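Local coordinates for protein Phthiocerol/phthiodiolone dimycocerosyl transferase (Mycobacterium tuberculosis, PDB 1Q9J) that probably transfers mycocerosic acids from mycocerosic acid synthase onto phthiocerol and related alcohols, completing the dimycocerosate ester lipids of the bacterium, at residues S224-F229 / S408-V413. Sequence-based numbering, arbitrary orientation.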
loop_
_atom_site.group_PDB
_atom_site.type_symbol
_atom_site.label_atom_id
_atom_site.label_comp_id
_atom_site.label_asym_id
_atom_site.label_seq_id
_atom_site.Cartn_x
_atom_site.Cartn_y
_atom_site.Cartn_z
ATOM N N SER A 224 21.747 3.650 8.201
ATOM C CA SER A 224 22.782 4.497 7.596
ATOM C C SER A 224 23.887 3.702 6.907
ATOM O O SER A 224 24.469 4.152 5.917
ATOM C CB SER A 224 23.400 5.415 8.654
ATOM O OG SER A 224 22.433 6.339 9.118
ATOM N N ASP A 225 24.169 2.522 7.446
ATOM C CA ASP A 225 25.182 1.627 6.906
ATOM C C ASP A 225 24.688 1.053 5.592
ATOM O O ASP A 225 25.433 0.972 4.616
ATOM C CB ASP A 225 25.441 0.482 7.888
ATOM C CG ASP A 225 26.568 0.782 8.860
ATOM O OD1 ASP A 225 26.608 1.903 9.427
ATOM O OD2 ASP A 225 27.408 -0.123 9.062
ATOM N N LEU A 226 23.422 0.648 5.575
ATOM C CA LEU A 226 22.839 0.076 4.370
ATOM C C LEU A 226 22.667 1.180 3.328
ATOM O O LEU A 226 22.814 0.938 2.129
ATOM C CB LEU A 226 21.493 -0.588 4.687
ATOM C CG LEU A 226 20.943 -1.561 3.636
ATOM C CD1 LEU A 226 21.953 -2.662 3.366
ATOM C CD2 LEU A 226 19.629 -2.153 4.121
ATOM N N MET A 227 22.369 2.395 3.782
ATOM C CA MET A 227 22.207 3.508 2.851
ATOM C C MET A 227 23.537 3.880 2.214
ATOM O O MET A 227 23.634 4.030 0.992
ATOM C CB MET A 227 21.618 4.730 3.550
ATOM C CG MET A 227 20.150 4.589 3.860
ATOM S SD MET A 227 19.422 6.147 4.341
ATOM C CE MET A 227 19.688 6.140 6.143
ATOM N N ALA A 228 24.558 4.038 3.051
ATOM C CA ALA A 228 25.889 4.372 2.571
ATOM C C ALA A 228 26.293 3.335 1.525
ATOM O O ALA A 228 26.804 3.686 0.468
ATOM C CB ALA A 228 26.877 4.376 3.729
ATOM N N PHE A 229 26.049 2.062 1.824
ATOM C CA PHE A 229 26.375 0.977 0.904
ATOM C C PHE A 229 25.550 1.136 -0.354
ATOM O O PHE A 229 25.953 0.704 -1.431
ATOM C CB PHE A 229 26.042 -0.372 1.533
ATOM C CG PHE A 229 26.142 -1.527 0.579
ATOM C CD1 PHE A 229 27.362 -2.143 0.335
ATOM C CD2 PHE A 229 25.015 -2.001 -0.077
ATOM C CE1 PHE A 229 27.462 -3.225 -0.554
ATOM C CE2 PHE A 229 25.104 -3.079 -0.967
ATOM C CZ PHE A 229 26.331 -3.691 -1.204
ATOM N N SER A 408 19.196 -9.942 9.013
ATOM C CA SER A 408 20.638 -10.020 9.203
ATOM C C SER A 408 21.403 -9.798 7.893
ATOM O O SER A 408 22.538 -9.322 7.903
ATOM C CB SER A 408 21.010 -11.374 9.820
ATOM O OG SER A 408 22.132 -11.260 10.693
ATOM N N LEU A 409 20.768 -10.126 6.771
ATOM C CA LEU A 409 21.404 -9.966 5.469
ATOM C C LEU A 409 21.605 -8.501 5.094
ATOM O O LEU A 409 22.558 -8.164 4.393
ATOM C CB LEU A 409 20.588 -10.673 4.387
ATOM C CG LEU A 409 21.222 -10.811 3.004
ATOM C CD1 LEU A 409 22.613 -11.388 3.122
ATOM C CD2 LEU A 409 20.344 -11.707 2.140
ATOM N N LEU A 410 20.717 -7.628 5.559
ATOM C CA LEU A 410 20.845 -6.205 5.260
ATOM C C LEU A 410 21.856 -5.534 6.183
ATOM O O LEU A 410 22.182 -4.353 6.014
ATOM C CB LEU A 410 19.486 -5.501 5.384
ATOM C CG LEU A 410 18.427 -5.766 4.309
ATOM C CD1 LEU A 410 17.169 -4.990 4.645
ATOM C CD2 LEU A 410 18.955 -5.349 2.942
ATOM N N CYS A 411 22.354 -6.289 7.158
ATOM C CA CYS A 411 23.328 -5.769 8.126
ATOM C C CYS A 411 24.709 -6.341 7.862
ATOM O O CYS A 411 25.706 -5.871 8.406
ATOM C CB CYS A 411 22.895 -6.136 9.546
ATOM S SG CYS A 411 21.207 -5.639 9.949
ATOM N N THR A 412 24.740 -7.360 7.013
ATOM C CA THR A 412 25.966 -8.043 6.638
ATOM C C THR A 412 26.599 -7.418 5.392
ATOM O O THR A 412 27.777 -7.060 5.392
ATOM C CB THR A 412 25.680 -9.535 6.354
ATOM O OG1 THR A 412 25.228 -10.171 7.554
ATOM C CG2 THR A 412 26.922 -10.239 5.844
ATOM N N VAL A 413 25.805 -7.290 4.335
ATOM C CA VAL A 413 26.271 -6.737 3.070
ATOM C C VAL A 413 27.020 -5.404 3.155
ATOM O O VAL A 413 28.057 -5.228 2.513
ATOM C CB VAL A 413 25.092 -6.569 2.089
ATOM C CG1 VAL A 413 25.611 -6.179 0.715
ATOM C CG2 VAL A 413 24.299 -7.863 2.008
#
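A chi1 of -163° in L226 swings CG beside the carbonyl carbon and carries both methyls to L410; F229, turned likewise (chi1 171°), sets its ring against V413. L226 CD2 packs on the L410 side chain, 3.5 Å from L410 CD2 and 3.6 Å from L410 CB, while L226 CD1 rests against the backbone, 3.2 Å from L410 O. One turn along, the far end of the F229 ring meets a methyl: V413 CG1 approaches obliquely, 3.2 Å from F229 CZ, and the V413 carbonyl carbon lies over one face, offset toward the rim. No hydrogen bond joins the segments; all four touching residues are buried and apolar. Just before V413 in sequence, S408 O accepts from C411 N and, at 2.8 Å, from T412 OG1, which reach it from opposite faces of the carbonyl. Apolar side chains thus pack helix 220-230 against segment 408-413, away from the probable catalytic H124. P414 adds to the contact beside L226 and F229, and the Y417 ring meets that of F229 edge-to-face. L226 and L410 share L388 of strand 387-393, in the mixed sheet, and both touch helix 237-253, whereas F229 and V413 lean on the start of helix 300-317 through V301 and I300.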